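Local coordinates for receptor-type tyrosine-protein phosphatase C (Rattus norvegicus, PDB 5FN8) that dephosphorylates tyrosine-phosphorylated proteins and is probably required for T-cell activation through the antigen receptor, represented here by two extracellular fibronectin type III domains, at residues 132-137 / 164-169; 114-119 / 152-157; 102-107 / 177-182. One frame throughout, in Å; residues are numbered along the deposited sequence.

The three contacts lie in one fibronectin type III sandwich in the extracellular region of CD45, a piece that lacks the phosphatase domains. Interactions 1 and 2 pair strands in the two opposing sheets. Their centres lie about 10 Å apart, and their inner faces interlock where Leu133 CD2 meets Phe152 CG at 3.5 Å and Phe165 CZ meets Ile114 CG2 at 3.6 Å. Interaction 3 links edge strands of the two sheets, its centre about 8 Å from that of interaction 1 and 11 Å from that of interaction 2. Glycans flank the fold: Asn115 in interaction 2 carries one, and Ile132 in interaction 1 touches that on Asn146.

Interaction 1 of 3, residues 132-137 / 164-169; sequences ILEVKS and EFLVYF. With NAG (2-acetamido-2-deoxy-beta-D-glucopyranose), chain G.
Residues 132-137 and 164-169 are neighbouring antiparallel strands in the middle of the four-stranded sheet of a fibronectin type III beta sandwich. Three hydrogen-bonded pairs, Ile132 with Tyr168, Glu134 with Leu166 and Lys136 with Glu164, join the backbones through six N-H...O=C bonds, all close to linear. The non-hydrogen-bonded pairs between them, Leu133 with Val167 and Val135 with Phe165, turn their side chains into the sandwich.

The outer face is best read along Glu134. Its CB sits 4.2 Å from Leu166 CB, its directly paired neighbour. With CG anti to the carbonyl carbon (chi1 -75°) and the chain extended beyond it, the side chain runs obliquely to the next pair, where CG lies 4.0 Å from Tyr168 CE1. CD follows, equally near Tyr168 CE1 and OH. At the tip, OE1 accepts a hydrogen bond from Tyr168 OH at 3.1 Å. The hydroxyl comes from above the carboxylate plane, which stands 85° from the phenol ring. Lys136, also extended, brings NZ to the same OE1 at the long distance of 3.8 Å; its positive charge would be expected to favour the ionised carboxylate. Lys136 also lies alongside Glu164, CB to CG, and it crosses the Leu166 side chain at about a right angle, CD against CD1.

On the inner face, Leu133 CD1 bridges two residues of the partner strand: it rests 3.8 Å from Val167 CG2 and also meets Phe165 at the ring's edge. Val135 runs side by side with Phe165, CG2 against CD2. Strand 114-119 of the opposite sheet covers Phe165 and Val167. At the far end of the pairing, Ile132 turns its CD1 away from Tyr168, to within 3.7 Å of the acetamido methyl C8 of the NAG.

Interaction 2 of 3, residues 114-119 / 152-157; sequences INVTCN and FVVDNL. With NAG (2-acetamido-2-deoxy-beta-D-glucopyranose), chain I.
Side chains leave the paired strands 114-119 and 152-154 in two opposite directions, and that division organises the contact. Ile114, Val116, Phe152 and Val154 face the interior of the fibronectin type III sandwich, whereas Asn115 and Val153 look out from the other face, where the carbohydrate is attached. Four backbone hydrogen bonds fix the antiparallel register, two between Ile114 and Val154 and two between Val116 and Phe152. Val116 N reaches Phe152 O at 2.8 Å in the carbonyl plane, but Ile114 N approaches Val154 O from above that plane.

On the outer face Asn115 and Val153 lie side by side and point the same way. The amide is turned so that OD1 leans on the valine, 3.5 Å from Val153 CB, and ND2 carries the sugar through its 1.4 Å bond to C1 of the NAG.

The inward side chains are arranged differently. Val116 and Phe152, an antiparallel hydrogen-bonded pair, approach through their CB atoms at 4.3 Å. Phe152 CG stands anti to the carbonyl carbon (chi1 -54°), and the ring lies oblique to Val116 O, presenting neither face nor edge. Val116 CG2 reaches diagonally to Val154 CG2 in a looser touch of 4.5 Å. Beyond the strand, the chain turns through Asp155 and Asn156, and Leu157 comes back toward Ile114. The two cross at about a right angle, with CD1 of the leucine 3.8 Å from Ile114 CG1, so the leucine extends the apolar surface past the last strand pair.

Strand 114-119 is the middle of its three-stranded sheet, with 104-108 beside it on the edge away from 151-154. The Cys118-Cys150 disulfide ties strand 114-119 to the residue just ahead of strand 151-154, and Phe152 and Val154 pack on Leu133 of strand 130-137 in the opposite sheet.

Interaction 3 of 3, residues 102-107 / 177-182; sequences NGMKTS and DPEIKP
Van der Waals contact joins the edge strands 104-107 and 179-182 of the fibronectin type III sandwich, with the largest share from Met104. Its CB is directed toward the other segment, and the chain beyond is extended, with CG anti to the backbone N (chi1 -165°), which carries the thioether across. SD lies 3.7 Å from Glu179 CB and equally 3.7 Å from Lys181 CG, while CE settles against the same lysine methylene. Met104 and Lys181 reach toward each other, but the thioether end meets CB and CG of the lysine, not its ammonium. Thr106 adds a smaller patch: its methyl CG2, set between the backbone N and the carbonyl carbon, lies 4.0 Å from Lys181 CB, with the two side chains crossing obliquely.

Contacts with main-chain oxygens form a second group. Met104 SD comes as close as 3.1 Å to Glu179 O, and Thr106 CG2 reaches Pro182 O at 3.6 Å. Lys181 CE passes Met104 O on its way to Glu179.

Charged groups make up the third. Lys181 bends at chi2 and chi4, which turns NZ back along its own strand to a salt bridge with Glu179 OE2 at 3.4 Å, weak as a hydrogen bond. The other carboxylate oxygen, Glu179 OE1, pairs with Lys100.

The backbones stay apart: the strand axes come no nearer than 7.8 Å and run roughly parallel, 23° from each other. Each strand bonds instead within its own sheet, 104-108 to 114-119 and 179-184 to 162-170. Since methylene, methyl and thioether groups meet one another and main-chain carbonyl oxygens, with none of the cross-strand hydrogen bonds of a sheet, the join probably rests mainly on shape and dispersion, and the lysine lends its hydrocarbon chain while its ammonium turns to Glu179.

Interaction 1 of 3, residues 132-137 / 164-169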
loop_
_atom_site.group_PDB
_atom_site.type_symbol
_atom_site.label_atom_id
_atom_site.label_comp_id
_atom_site.label_asym_id
_atom_site.label_seq_id
_atom_site.Cartn_x
_atom_site.Cartn_y
_atom_site.Cartn_z
ATOM N N ILE B 132 10.514 -3.486 -17.963
ATOM C CA ILE B 132 11.705 -3.610 -18.814
ATOM C C ILE B 132 12.139 -5.052 -18.839
ATOM O O ILE B 132 12.399 -5.643 -17.794
ATOM C CB ILE B 132 12.860 -2.696 -18.305
ATOM C CG1 ILE B 132 12.435 -1.233 -18.037
ATOM C CG2 ILE B 132 14.135 -2.846 -19.153
ATOM C CD1 ILE B 132 11.708 -0.493 -19.096
ATOM N N LEU B 133 12.224 -5.615 -19.995
ATOM C CA LEU B 133 12.722 -6.963 -20.104
ATOM C C LEU B 133 14.030 -6.996 -20.897
ATOM O O LEU B 133 14.100 -6.478 -22.002
ATOM C CB LEU B 133 11.677 -7.902 -20.725
ATOM C CG LEU B 133 12.185 -9.272 -21.185
ATOM C CD1 LEU B 133 12.594 -10.147 -20.012
ATOM C CD2 LEU B 133 11.165 -9.971 -22.024
ATOM N N GLU B 134 15.059 -7.602 -20.312
ATOM C CA GLU B 134 16.348 -7.864 -20.949
ATOM C C GLU B 134 16.481 -9.345 -21.176
ATOM O O GLU B 134 16.181 -10.158 -20.296
ATOM C CB GLU B 134 17.492 -7.442 -20.064
ATOM C CG GLU B 134 17.672 -5.958 -20.015
ATOM C CD GLU B 134 19.016 -5.602 -19.431
ATOM O OE1 GLU B 134 19.498 -6.257 -18.475
ATOM O OE2 GLU B 134 19.597 -4.637 -19.961
ATOM N N VAL B 135 16.937 -9.700 -22.356
ATOM C CA VAL B 135 17.147 -11.088 -22.726
ATOM C C VAL B 135 18.648 -11.257 -22.948
ATOM O O VAL B 135 19.253 -10.511 -23.712
ATOM C CB VAL B 135 16.298 -11.534 -23.942
ATOM C CG1 VAL B 135 16.530 -13.020 -24.261
ATOM C CG2 VAL B 135 14.808 -11.237 -23.712
ATOM N N LYS B 136 19.247 -12.212 -22.223
ATOM C CA LYS B 136 20.683 -12.464 -22.308
ATOM C C LYS B 136 21.013 -13.910 -22.667
ATOM O O LYS B 136 20.237 -14.814 -22.387
ATOM C CB LYS B 136 21.380 -12.050 -20.992
ATOM C CG LYS B 136 21.382 -10.550 -20.744
ATOM C CD LYS B 136 22.146 -10.183 -19.499
ATOM C CE LYS B 136 22.130 -8.701 -19.282
ATOM N NZ LYS B 136 22.672 -8.350 -17.943
ATOM N N SER B 137 22.165 -14.117 -23.296
ATOM C CA SER B 137 22.705 -15.431 -23.636
ATOM C C SER B 137 24.214 -15.314 -23.468
ATOM O O SER B 137 24.811 -14.419 -24.058
ATOM C CB SER B 137 22.344 -15.830 -25.063
ATOM O OG SER B 137 22.657 -17.202 -25.240
ATOM N N GLU B 164 18.652 -16.063 -20.286
ATOM C CA GLU B 164 18.199 -15.501 -19.015
ATOM C C GLU B 164 17.314 -14.318 -19.300
ATOM O O GLU B 164 17.532 -13.574 -20.272
ATOM C CB GLU B 164 19.290 -15.264 -17.927
ATOM C CG GLU B 164 20.477 -14.382 -18.292
ATOM C CD GLU B 164 21.213 -13.667 -17.159
ATOM O OE1 GLU B 164 20.626 -13.509 -16.063
ATOM O OE2 GLU B 164 22.367 -13.226 -17.383
ATOM N N PHE B 165 16.233 -14.229 -18.532
ATOM C CA PHE B 165 15.229 -13.179 -18.669
ATOM C C PHE B 165 15.237 -12.383 -17.404
ATOM O O PHE B 165 15.105 -12.944 -16.316
ATOM C CB PHE B 165 13.849 -13.778 -19.021
ATOM C CG PHE B 165 13.889 -14.576 -20.311
ATOM C CD1 PHE B 165 14.327 -15.898 -20.321
ATOM C CD2 PHE B 165 13.499 -14.005 -21.514
ATOM C CE1 PHE B 165 14.408 -16.618 -21.515
ATOM C CE2 PHE B 165 13.548 -14.739 -22.707
ATOM C CZ PHE B 165 14.022 -16.033 -22.700
ATOM N N LEU B 166 15.476 -11.073 -17.542
ATOM C CA LEU B 166 15.559 -10.131 -16.434
ATOM C C LEU B 166 14.486 -9.089 -16.625
ATOM O O LEU B 166 14.540 -8.342 -17.594
ATOM C CB LEU B 166 16.942 -9.459 -16.429
ATOM C CG LEU B 166 18.189 -10.341 -16.290
ATOM C CD1 LEU B 166 18.745 -10.765 -17.676
ATOM C CD2 LEU B 166 19.282 -9.570 -15.581
ATOM N N VAL B 167 13.478 -9.075 -15.736
ATOM C CA VAL B 167 12.387 -8.107 -15.738
ATOM C C VAL B 167 12.629 -7.093 -14.632
ATOM O O VAL B 167 12.822 -7.502 -13.499
ATOM C CB VAL B 167 10.958 -8.714 -15.628
ATOM C CG1 VAL B 167 9.892 -7.598 -15.664
ATOM C CG2 VAL B 167 10.701 -9.709 -16.743
ATOM N N TYR B 168 12.691 -5.789 -14.976
ATOM C CA TYR B 168 12.830 -4.674 -14.021
ATOM C C TYR B 168 11.569 -3.837 -14.142
ATOM O O TYR B 168 11.003 -3.708 -15.237
ATOM C CB TYR B 168 13.971 -3.706 -14.395
ATOM C CG TYR B 168 15.317 -4.330 -14.657
ATOM C CD1 TYR B 168 15.554 -5.064 -15.824
ATOM C CD2 TYR B 168 16.379 -4.138 -13.777
ATOM C CE1 TYR B 168 16.803 -5.630 -16.076
ATOM C CE2 TYR B 168 17.638 -4.681 -14.031
ATOM C CZ TYR B 168 17.844 -5.423 -15.181
ATOM O OH TYR B 168 19.100 -5.909 -15.412
ATOM N N PHE B 169 11.172 -3.225 -13.038
ATOM C CA PHE B 169 10.062 -2.276 -13.024
ATOM C C PHE B 169 10.653 -0.891 -13.098
ATOM O O PHE B 169 11.638 -0.608 -12.409
ATOM C CB PHE B 169 9.233 -2.401 -11.742
ATOM C CG PHE B 169 7.947 -1.606 -11.789
ATOM C CD1 PHE B 169 6.825 -2.103 -12.443
ATOM C CD2 PHE B 169 7.825 -0.406 -11.098
ATOM C CE1 PHE B 169 5.617 -1.393 -12.433
ATOM C CE2 PHE B 169 6.634 0.302 -11.113
ATOM C CZ PHE B 169 5.538 -0.206 -11.771
HETATM C C1 NAG G . 10.428 3.148 -21.248
HETATM C C2 NAG G . 11.654 3.925 -20.760
HETATM C C3 NAG G . 11.288 5.342 -20.304
HETATM C C4 NAG G . 10.353 6.030 -21.293
HETATM C C5 NAG G . 9.137 5.164 -21.611
HETATM C C6 NAG G . 8.240 5.772 -22.668
HETATM C C7 NAG G . 13.363 3.403 -19.006
HETATM C C8 NAG G . 13.829 2.344 -18.057
HETATM N N2 NAG G . 12.202 3.144 -19.657
HETATM O O3 NAG G . 12.474 6.128 -20.232
HETATM O O4 NAG G . 9.932 7.274 -20.741
HETATM O O5 NAG G . 9.577 3.898 -22.125
HETATM O O6 NAG G . 7.084 4.986 -22.921
HETATM O O7 NAG G . 13.989 4.448 -19.159
#

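Interaction 2 of 3, residues 114-119 / 152-157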
loop_
_atom_site.group_PDB
_atom_site.type_symbol
_atom_site.label_atom_id
_atom_site.label_comp_id
_atom_site.label_asym_id
_atom_site.label_seq_id
_atom_site.Cartn_x
_atom_site.Cartn_y
_atom_site.Cartn_z
ATOM N N ILE B 114 9.604 -17.662 -26.559
ATOM C CA ILE B 114 9.414 -17.655 -25.094
ATOM C C ILE B 114 8.448 -16.546 -24.715
ATOM O O ILE B 114 8.565 -15.421 -25.190
ATOM C CB ILE B 114 10.766 -17.475 -24.296
ATOM C CG1 ILE B 114 11.872 -18.525 -24.614
ATOM C CG2 ILE B 114 10.583 -17.225 -22.773
ATOM C CD1 ILE B 114 11.538 -19.933 -24.501
ATOM N N ASN B 115 7.516 -16.861 -23.830
ATOM C CA ASN B 115 6.545 -15.910 -23.289
ATOM C C ASN B 115 6.952 -15.603 -21.843
ATOM O O ASN B 115 7.303 -16.529 -21.091
ATOM C CB ASN B 115 5.116 -16.477 -23.361
ATOM C CG ASN B 115 4.330 -16.165 -24.619
ATOM O OD1 ASN B 115 4.882 -15.785 -25.667
ATOM N ND2 ASN B 115 3.005 -16.339 -24.492
ATOM N N VAL B 116 6.991 -14.289 -21.489
ATOM C CA VAL B 116 7.367 -13.807 -20.163
ATOM C C VAL B 116 6.202 -12.980 -19.578
ATOM O O VAL B 116 5.681 -12.096 -20.246
ATOM C CB VAL B 116 8.736 -13.049 -20.128
ATOM C CG1 VAL B 116 9.129 -12.681 -18.687
ATOM C CG2 VAL B 116 9.848 -13.859 -20.790
ATOM N N THR B 117 5.770 -13.310 -18.355
ATOM C CA THR B 117 4.656 -12.642 -17.665
ATOM C C THR B 117 5.019 -12.387 -16.228
ATOM O O THR B 117 5.801 -13.128 -15.634
ATOM C CB THR B 117 3.350 -13.460 -17.729
ATOM O OG1 THR B 117 3.597 -14.769 -17.212
ATOM C CG2 THR B 117 2.762 -13.542 -19.139
ATOM N N CYS B 118 4.465 -11.332 -15.673
ATOM C CA CYS B 118 4.683 -10.975 -14.286
ATOM C C CYS B 118 3.582 -10.039 -13.858
ATOM O O CYS B 118 2.791 -9.568 -14.688
ATOM C CB CYS B 118 6.071 -10.360 -14.065
ATOM S SG CYS B 118 6.192 -8.596 -14.498
ATOM N N ASN B 119 3.538 -9.761 -12.559
ATOM C CA ASN B 119 2.585 -8.823 -12.007
ATOM C C ASN B 119 3.362 -7.712 -11.347
ATOM O O ASN B 119 4.534 -7.878 -10.998
ATOM C CB ASN B 119 1.647 -9.511 -11.013
ATOM C CG ASN B 119 0.887 -10.676 -11.590
ATOM O OD1 ASN B 119 1.034 -11.817 -11.143
ATOM N ND2 ASN B 119 0.072 -10.419 -12.604
ATOM N N PHE B 152 5.322 -10.273 -22.429
ATOM C CA PHE B 152 6.308 -10.211 -23.508
ATOM C C PHE B 152 6.350 -11.487 -24.263
ATOM O O PHE B 152 6.395 -12.561 -23.661
ATOM C CB PHE B 152 7.721 -9.939 -22.956
ATOM C CG PHE B 152 7.856 -8.725 -22.067
ATOM C CD1 PHE B 152 8.135 -7.473 -22.609
ATOM C CD2 PHE B 152 7.730 -8.833 -20.682
ATOM C CE1 PHE B 152 8.257 -6.349 -21.781
ATOM C CE2 PHE B 152 7.882 -7.709 -19.856
ATOM C CZ PHE B 152 8.131 -6.477 -20.414
ATOM N N VAL B 153 6.382 -11.376 -25.586
ATOM C CA VAL B 153 6.541 -12.509 -26.496
ATOM C C VAL B 153 7.900 -12.304 -27.166
ATOM O O VAL B 153 8.117 -11.291 -27.831
ATOM C CB VAL B 153 5.341 -12.791 -27.457
ATOM C CG1 VAL B 153 4.654 -11.509 -27.912
ATOM C CG2 VAL B 153 5.760 -13.659 -28.652
ATOM N N VAL B 154 8.841 -13.207 -26.850
ATOM C CA VAL B 154 10.246 -13.176 -27.265
ATOM C C VAL B 154 10.459 -14.269 -28.281
ATOM O O VAL B 154 10.666 -15.433 -27.931
ATOM C CB VAL B 154 11.224 -13.302 -26.055
ATOM C CG1 VAL B 154 12.655 -13.041 -26.478
ATOM C CG2 VAL B 154 10.826 -12.387 -24.885
ATOM N N ASP B 155 10.412 -13.894 -29.552
ATOM C CA ASP B 155 10.543 -14.853 -30.637
ATOM C C ASP B 155 11.835 -14.726 -31.456
ATOM O O ASP B 155 12.673 -13.880 -31.156
ATOM C CB ASP B 155 9.268 -14.858 -31.503
ATOM C CG ASP B 155 8.781 -13.507 -31.993
ATOM O OD1 ASP B 155 9.611 -12.730 -32.514
ATOM O OD2 ASP B 155 7.556 -13.256 -31.918
ATOM N N ASN B 156 12.012 -15.622 -32.443
ATOM C CA ASN B 156 13.168 -15.686 -33.340
ATOM C C ASN B 156 14.524 -15.871 -32.614
ATOM O O ASN B 156 15.543 -15.261 -32.987
ATOM C CB ASN B 156 13.159 -14.542 -34.392
ATOM C CG ASN B 156 11.852 -14.388 -35.164
ATOM O OD1 ASN B 156 11.193 -15.366 -35.556
ATOM N ND2 ASN B 156 11.453 -13.146 -35.422
ATOM N N LEU B 157 14.527 -16.754 -31.591
ATOM C CA LEU B 157 15.725 -17.100 -30.819
ATOM C C LEU B 157 16.410 -18.322 -31.454
ATOM O O LEU B 157 15.849 -18.931 -32.372
ATOM C CB LEU B 157 15.360 -17.402 -29.342
ATOM C CG LEU B 157 14.632 -16.320 -28.525
ATOM C CD1 LEU B 157 14.003 -16.928 -27.312
ATOM C CD2 LEU B 157 15.581 -15.210 -28.065
HETATM C C1 NAG I . 2.065 -16.112 -25.552
HETATM C C2 NAG I . 1.010 -17.219 -25.595
HETATM C C3 NAG I . 0.106 -16.902 -26.787
HETATM C C4 NAG I . -0.576 -15.548 -26.591
HETATM C C5 NAG I . 0.452 -14.455 -26.294
HETATM C C6 NAG I . -0.177 -13.170 -25.799
HETATM C C7 NAG I . 1.702 -19.415 -24.696
HETATM C C8 NAG I . 2.485 -20.658 -24.977
HETATM N N2 NAG I . 1.593 -18.546 -25.720
HETATM O O3 NAG I . -0.875 -17.922 -26.940
HETATM O O4 NAG I . -1.325 -15.206 -27.753
HETATM O O5 NAG I . 1.362 -14.892 -25.267
HETATM O O6 NAG I . 0.784 -12.143 -25.570
HETATM O O7 NAG I . 1.201 -19.200 -23.594
#

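Interaction 3 of 3, residues 102-107 / 177-182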
loop_
_atom_site.group_PDB
_atom_site.type_symbol
_atom_site.label_atom_id
_atom_site.label_comp_id
_atom_site.label_asym_id
_atom_site.label_seq_id
_atom_site.Cartn_x
_atom_site.Cartn_y
_atom_site.Cartn_z
ATOM N N ASN B 102 6.211 -9.302 -9.239
ATOM C CA ASN B 102 5.713 -10.513 -8.595
ATOM C C ASN B 102 5.194 -11.498 -9.611
ATOM O O ASN B 102 4.583 -11.100 -10.596
ATOM C CB ASN B 102 4.616 -10.165 -7.546
ATOM C CG ASN B 102 5.157 -9.414 -6.352
ATOM O OD1 ASN B 102 5.960 -9.949 -5.557
ATOM N ND2 ASN B 102 4.779 -8.139 -6.238
ATOM N N GLY B 103 5.425 -12.771 -9.338
ATOM C CA GLY B 103 4.935 -13.890 -10.132
ATOM C C GLY B 103 5.476 -13.976 -11.535
ATOM O O GLY B 103 4.706 -14.210 -12.478
ATOM N N MET B 104 6.809 -13.800 -11.676
ATOM C CA MET B 104 7.451 -13.862 -12.986
ATOM C C MET B 104 7.462 -15.289 -13.505
ATOM O O MET B 104 8.050 -16.186 -12.876
ATOM C CB MET B 104 8.855 -13.257 -12.955
ATOM C CG MET B 104 9.410 -12.983 -14.335
ATOM S SD MET B 104 11.154 -12.613 -14.203
ATOM C CE MET B 104 11.734 -13.102 -15.852
ATOM N N LYS B 105 6.765 -15.499 -14.628
ATOM C CA LYS B 105 6.666 -16.803 -15.270
ATOM C C LYS B 105 7.255 -16.789 -16.669
ATOM O O LYS B 105 6.877 -15.972 -17.513
ATOM C CB LYS B 105 5.217 -17.294 -15.310
ATOM C CG LYS B 105 5.065 -18.740 -14.868
ATOM C CD LYS B 105 3.920 -18.852 -13.894
ATOM C CE LYS B 105 2.643 -19.348 -14.530
ATOM N NZ LYS B 105 1.456 -18.509 -14.169
ATOM N N THR B 106 8.178 -17.715 -16.906
ATOM C CA THR B 106 8.852 -17.920 -18.186
ATOM C C THR B 106 8.324 -19.224 -18.790
ATOM O O THR B 106 8.331 -20.253 -18.113
ATOM C CB THR B 106 10.383 -17.792 -18.012
ATOM O OG1 THR B 106 10.977 -17.582 -19.274
ATOM C CG2 THR B 106 11.035 -18.987 -17.297
ATOM N N SER B 107 7.811 -19.175 -20.034
ATOM C CA SER B 107 7.239 -20.357 -20.706
ATOM C C SER B 107 7.567 -20.455 -22.215
ATOM O O SER B 107 7.670 -19.424 -22.876
ATOM C CB SER B 107 5.725 -20.394 -20.497
ATOM O OG SER B 107 5.021 -19.556 -21.402
ATOM N N ASP B 177 15.245 -3.582 -8.763
ATOM C CA ASP B 177 16.057 -4.794 -8.946
ATOM C C ASP B 177 15.360 -5.750 -9.917
ATOM O O ASP B 177 14.115 -5.809 -9.920
ATOM C CB ASP B 177 16.273 -5.511 -7.589
ATOM C CG ASP B 177 17.273 -4.862 -6.646
ATOM O OD1 ASP B 177 18.187 -4.145 -7.137
ATOM O OD2 ASP B 177 17.209 -5.150 -5.438
ATOM N N PRO B 178 16.121 -6.533 -10.720
ATOM C CA PRO B 178 15.465 -7.477 -11.621
ATOM C C PRO B 178 15.064 -8.789 -10.954
ATOM O O PRO B 178 15.721 -9.278 -10.029
ATOM C CB PRO B 178 16.546 -7.766 -12.658
ATOM C CG PRO B 178 17.820 -7.628 -11.916
ATOM C CD PRO B 178 17.594 -6.573 -10.883
ATOM N N GLU B 179 13.999 -9.378 -11.473
ATOM C CA GLU B 179 13.592 -10.728 -11.208
ATOM C C GLU B 179 14.173 -11.510 -12.429
ATOM O O GLU B 179 13.829 -11.220 -13.586
ATOM C CB GLU B 179 12.063 -10.843 -11.097
ATOM C CG GLU B 179 11.620 -12.153 -10.458
ATOM C CD GLU B 179 12.264 -12.478 -9.120
ATOM O OE1 GLU B 179 11.901 -11.825 -8.115
ATOM O OE2 GLU B 179 13.161 -13.351 -9.085
ATOM N N ILE B 180 15.138 -12.415 -12.158
ATOM C CA ILE B 180 15.863 -13.215 -13.144
ATOM C C ILE B 180 15.322 -14.649 -13.212
ATOM O O ILE B 180 15.154 -15.306 -12.177
ATOM C CB ILE B 180 17.394 -13.176 -12.872
ATOM C CG1 ILE B 180 17.895 -11.725 -12.742
ATOM C CG2 ILE B 180 18.182 -13.978 -13.926
ATOM C CD1 ILE B 180 19.363 -11.536 -12.331
ATOM N N LYS B 181 15.061 -15.135 -14.434
ATOM C CA LYS B 181 14.554 -16.491 -14.657
ATOM C C LYS B 181 15.262 -17.169 -15.835
ATOM O O LYS B 181 15.227 -16.637 -16.946
ATOM C CB LYS B 181 13.013 -16.509 -14.871
ATOM C CG LYS B 181 12.174 -16.087 -13.672
ATOM C CD LYS B 181 12.125 -17.098 -12.551
ATOM C CE LYS B 181 11.498 -16.523 -11.297
ATOM N NZ LYS B 181 12.468 -16.548 -10.164
ATOM N N PRO B 182 15.912 -18.337 -15.631
ATOM C CA PRO B 182 16.504 -19.048 -16.790
ATOM C C PRO B 182 15.424 -19.773 -17.597
ATOM O O PRO B 182 14.428 -20.231 -17.040
ATOM C CB PRO B 182 17.485 -20.041 -16.153
ATOM C CG PRO B 182 16.948 -20.282 -14.772
ATOM C CD PRO B 182 16.051 -19.125 -14.381
#